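Arginine kinase (Anthopleura japonica, PDB 4RF6) catalyses the reversible transfer of a phosphoryl group from ATP to L-arginine, giving phosphoarginine and ADP, with two phosphagen kinase units in one chain. Local coordinates at residues A[481-489]-A[598-609]. Residues are numbered along the deposited sequence; the frame is centred on the assembly and turned at random.
Sequences STRIRVARN and IGSVFGRLCRAV
The guanidinium group of Arg488 meets Val609 CG1 obliquely at NE, 4.3 Å away, while Val486 CG2 of its own strand lies over the centre of one face. Its NH1 bonds to Ala487 O and also to Thr636 O, and NH2 forms a salt bridge with Glu696, which pairs the buried charge. Cys606 SG sits 3.4 Å above one face of the Phe602 ring, nearer its rim than its centre; Ile484 CD1 approaches the ring obliquely and touches Phe602 CB (3.9 Å). In the antiparallel eight-stranded sheet of the second phosphagen kinase C-terminal domain, strand 479-488 is a central strand, and helix 598-616 runs nearly along it on one side of the sheet, the segment axes 8.3 Å apart and inclined by 29°. Beta-branched residues suit the strand, since two branches from one CB can meet successive helix turns: Val486 sets CG1 against Leu605 CD2 and CG2 against Val609 CG2 (3.9 Å). Ile484 touches four helix residues; its CG2, anti to the backbone N, reaches Leu605 CD2 at 3.6 Å, whereas CG1 lies against Val601 CG1. Threonine suits buried position 482 because Thr482 CG2 packs on Ile598 CG1 (3.7 Å) and Val601 CG2, while OG1 hydrogen-bonds Gly595 O.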
loop_
_atom_site.group_PDB
_atom_site.type_symbol
_atom_site.label_atom_id
_atom_site.label_comp_id
_atom_site.label_asym_id
_atom_site.label_seq_id
_atom_site.Cartn_x
_atom_site.Cartn_y
_atom_site.Cartn_z
ATOM N N SER A 481 32.318 -5.930 -18.847
ATOM C CA SER A 481 31.698 -5.970 -17.520
ATOM C C SER A 481 31.331 -7.398 -17.083
ATOM O O SER A 481 31.186 -8.296 -17.917
ATOM C CB SER A 481 30.468 -5.048 -17.461
ATOM O OG SER A 481 29.435 -5.493 -18.324
ATOM N N THR A 482 31.189 -7.594 -15.773
ATOM C CA THR A 482 30.904 -8.913 -15.211
ATOM C C THR A 482 29.836 -8.776 -14.136
ATOM O O THR A 482 29.949 -7.915 -13.262
ATOM C CB THR A 482 32.171 -9.546 -14.598
ATOM O OG1 THR A 482 33.140 -9.776 -15.629
ATOM C CG2 THR A 482 31.838 -10.874 -13.935
ATOM N N ARG A 483 28.800 -9.610 -14.202
ATOM C CA ARG A 483 27.650 -9.460 -13.321
ATOM C C ARG A 483 27.170 -10.826 -12.845
ATOM O O ARG A 483 27.031 -11.756 -13.648
ATOM C CB ARG A 483 26.521 -8.763 -14.084
ATOM C CG ARG A 483 25.265 -8.437 -13.283
ATOM C CD ARG A 483 24.281 -7.675 -14.170
ATOM N NE ARG A 483 23.017 -7.357 -13.507
ATOM C CZ ARG A 483 21.947 -8.148 -13.506
ATOM N NH1 ARG A 483 21.970 -9.321 -14.126
ATOM N NH2 ARG A 483 20.845 -7.765 -12.882
ATOM N N ILE A 484 26.918 -10.958 -11.547
ATOM C CA ILE A 484 26.324 -12.194 -11.038
ATOM C C ILE A 484 25.185 -11.887 -10.084
ATOM O O ILE A 484 25.370 -11.177 -9.091
ATOM C CB ILE A 484 27.352 -13.102 -10.331
ATOM C CG1 ILE A 484 28.539 -13.408 -11.251
ATOM C CG2 ILE A 484 26.682 -14.396 -9.880
ATOM C CD1 ILE A 484 29.675 -14.176 -10.568
ATOM N N ARG A 485 24.011 -12.429 -10.396
ATOM C CA ARG A 485 22.803 -12.204 -9.608
ATOM C C ARG A 485 22.298 -13.523 -9.038
ATOM O O ARG A 485 22.370 -14.554 -9.712
ATOM C CB ARG A 485 21.719 -11.581 -10.497
ATOM C CG ARG A 485 20.310 -11.531 -9.887
ATOM C CD ARG A 485 19.472 -12.768 -10.244
ATOM N NE ARG A 485 18.853 -12.674 -11.564
ATOM C CZ ARG A 485 18.105 -13.628 -12.106
ATOM N NH1 ARG A 485 17.889 -14.760 -11.444
ATOM N NH2 ARG A 485 17.573 -13.454 -13.309
ATOM N N VAL A 486 21.768 -13.497 -7.816
ATOM C CA VAL A 486 21.018 -14.647 -7.307
ATOM C C VAL A 486 19.669 -14.192 -6.758
ATOM O O VAL A 486 19.553 -13.122 -6.160
ATOM C CB VAL A 486 21.786 -15.471 -6.232
ATOM C CG1 VAL A 486 23.044 -16.090 -6.812
ATOM C CG2 VAL A 486 22.117 -14.622 -5.021
ATOM N N ALA A 487 18.644 -15.000 -6.994
ATOM C CA ALA A 487 17.350 -14.784 -6.368
ATOM C C ALA A 487 17.318 -15.624 -5.100
ATOM O O ALA A 487 17.754 -16.771 -5.105
ATOM C CB ALA A 487 16.232 -15.208 -7.300
ATOM N N ARG A 488 16.793 -15.064 -4.016
ATOM C CA ARG A 488 16.661 -15.819 -2.775
ATOM C C ARG A 488 15.344 -15.453 -2.106
ATOM O O ARG A 488 14.833 -14.344 -2.296
ATOM C CB ARG A 488 17.833 -15.529 -1.832
ATOM C CG ARG A 488 19.200 -16.043 -2.291
ATOM C CD ARG A 488 19.279 -17.571 -2.208
ATOM N NE ARG A 488 20.622 -18.062 -2.522
ATOM C CZ ARG A 488 21.017 -18.436 -3.736
ATOM N NH1 ARG A 488 20.170 -18.388 -4.764
ATOM N NH2 ARG A 488 22.260 -18.858 -3.924
ATOM N N ASN A 489 14.782 -16.388 -1.344
ATOM C CA ASN A 489 13.630 -16.069 -0.513
ATOM C C ASN A 489 13.913 -16.423 0.943
ATOM O O ASN A 489 14.654 -17.370 1.218
ATOM C CB ASN A 489 12.364 -16.736 -1.048
ATOM C CG ASN A 489 11.914 -16.132 -2.373
ATOM O OD1 ASN A 489 11.153 -15.163 -2.400
ATOM N ND2 ASN A 489 12.409 -16.682 -3.477
ATOM N N ILE A 598 35.665 -12.194 -12.608
ATOM C CA ILE A 598 34.525 -12.966 -12.110
ATOM C C ILE A 598 34.742 -13.455 -10.679
ATOM O O ILE A 598 33.797 -13.511 -9.888
ATOM C CB ILE A 598 34.210 -14.176 -13.015
ATOM C CG1 ILE A 598 34.068 -13.740 -14.473
ATOM C CG2 ILE A 598 32.933 -14.870 -12.563
ATOM C CD1 ILE A 598 35.211 -14.175 -15.359
ATOM N N GLY A 599 35.983 -13.807 -10.350
ATOM C CA GLY A 599 36.306 -14.318 -9.029
ATOM C C GLY A 599 36.040 -13.300 -7.938
ATOM O O GLY A 599 35.555 -13.637 -6.854
ATOM N N SER A 600 36.360 -12.043 -8.231
ATOM C CA SER A 600 36.116 -10.951 -7.294
ATOM C C SER A 600 34.623 -10.676 -7.146
ATOM O O SER A 600 34.111 -10.525 -6.028
ATOM C CB SER A 600 36.833 -9.687 -7.766
ATOM O OG SER A 600 36.479 -8.577 -6.968
ATOM N N VAL A 601 33.926 -10.598 -8.278
ATOM C CA VAL A 601 32.478 -10.394 -8.274
ATOM C C VAL A 601 31.786 -11.486 -7.457
ATOM O O VAL A 601 30.921 -11.206 -6.620
ATOM C CB VAL A 601 31.910 -10.390 -9.707
ATOM C CG1 VAL A 601 30.386 -10.362 -9.688
ATOM C CG2 VAL A 601 32.473 -9.217 -10.520
ATOM N N PHE A 602 32.172 -12.734 -7.705
ATOM C CA PHE A 602 31.593 -13.868 -6.992
ATOM C C PHE A 602 32.007 -13.886 -5.523
ATOM O O PHE A 602 31.219 -14.270 -4.652
ATOM C CB PHE A 602 31.982 -15.190 -7.656
ATOM C CG PHE A 602 31.276 -16.384 -7.072
ATOM C CD1 PHE A 602 29.891 -16.415 -6.996
ATOM C CD2 PHE A 602 31.997 -17.470 -6.595
ATOM C CE1 PHE A 602 29.236 -17.511 -6.452
ATOM C CE2 PHE A 602 31.352 -18.570 -6.050
ATOM C CZ PHE A 602 29.970 -18.592 -5.980
ATOM N N GLY A 603 33.244 -13.483 -5.250
ATOM C CA GLY A 603 33.722 -13.409 -3.880
ATOM C C GLY A 603 32.925 -12.390 -3.081
ATOM O O GLY A 603 32.563 -12.627 -1.924
ATOM N N ARG A 604 32.648 -11.247 -3.703
ATOM C CA ARG A 604 31.833 -10.218 -3.065
ATOM C C ARG A 604 30.403 -10.721 -2.872
ATOM O O ARG A 604 29.806 -10.533 -1.808
ATOM C CB ARG A 604 31.837 -8.936 -3.899
ATOM C CG ARG A 604 31.014 -7.797 -3.290
ATOM C CD ARG A 604 31.071 -6.528 -4.135
ATOM N NE ARG A 604 32.410 -6.271 -4.656
ATOM C CZ ARG A 604 32.765 -6.458 -5.925
ATOM N NH1 ARG A 604 31.878 -6.900 -6.811
ATOM N NH2 ARG A 604 34.005 -6.203 -6.311
ATOM N N LEU A 605 29.860 -11.371 -3.897
ATOM C CA LEU A 605 28.507 -11.919 -3.817
ATOM C C LEU A 605 28.359 -12.904 -2.660
ATOM O O LEU A 605 27.390 -12.836 -1.893
ATOM C CB LEU A 605 28.117 -12.607 -5.131
ATOM C CG LEU A 605 26.721 -13.235 -5.075
ATOM C CD1 LEU A 605 25.663 -12.148 -4.931
ATOM C CD2 LEU A 605 26.444 -14.106 -6.290
ATOM N N CYS A 606 29.324 -13.813 -2.536
ATOM C CA CYS A 606 29.291 -14.833 -1.496
ATOM C C CYS A 606 29.368 -14.245 -0.095
ATOM O O CYS A 606 28.652 -14.680 0.803
ATOM C CB CYS A 606 30.425 -15.831 -1.696
ATOM S SG CYS A 606 30.091 -17.051 -2.979
ATOM N N ARG A 607 30.254 -13.271 0.093
ATOM C CA ARG A 607 30.386 -12.596 1.381
ATOM C C ARG A 607 29.046 -12.014 1.832
ATOM O O ARG A 607 28.636 -12.174 2.985
ATOM C CB ARG A 607 31.459 -11.504 1.300
ATOM C CG ARG A 607 32.886 -12.057 1.360
ATOM C CD ARG A 607 33.900 -11.098 0.754
ATOM N NE ARG A 607 33.633 -9.724 1.156
ATOM C CZ ARG A 607 33.782 -8.673 0.360
ATOM N NH1 ARG A 607 34.207 -8.836 -0.885
ATOM N NH2 ARG A 607 33.509 -7.460 0.813
ATOM N N ALA A 608 28.349 -11.364 0.908
ATOM C CA ALA A 608 27.062 -10.756 1.218
ATOM C C ALA A 608 25.953 -11.789 1.412
ATOM O O ALA A 608 25.171 -11.699 2.360
ATOM C CB ALA A 608 26.681 -9.774 0.144
ATOM N N VAL A 609 25.867 -12.761 0.510
ATOM C CA VAL A 609 24.783 -13.743 0.583
ATOM C C VAL A 609 24.935 -14.670 1.791
ATOM O O VAL A 609 23.955 -14.996 2.460
ATOM C CB VAL A 609 24.658 -14.548 -0.721
ATOM C CG1 VAL A 609 23.665 -15.695 -0.562
ATOM C CG2 VAL A 609 24.228 -13.633 -1.854
#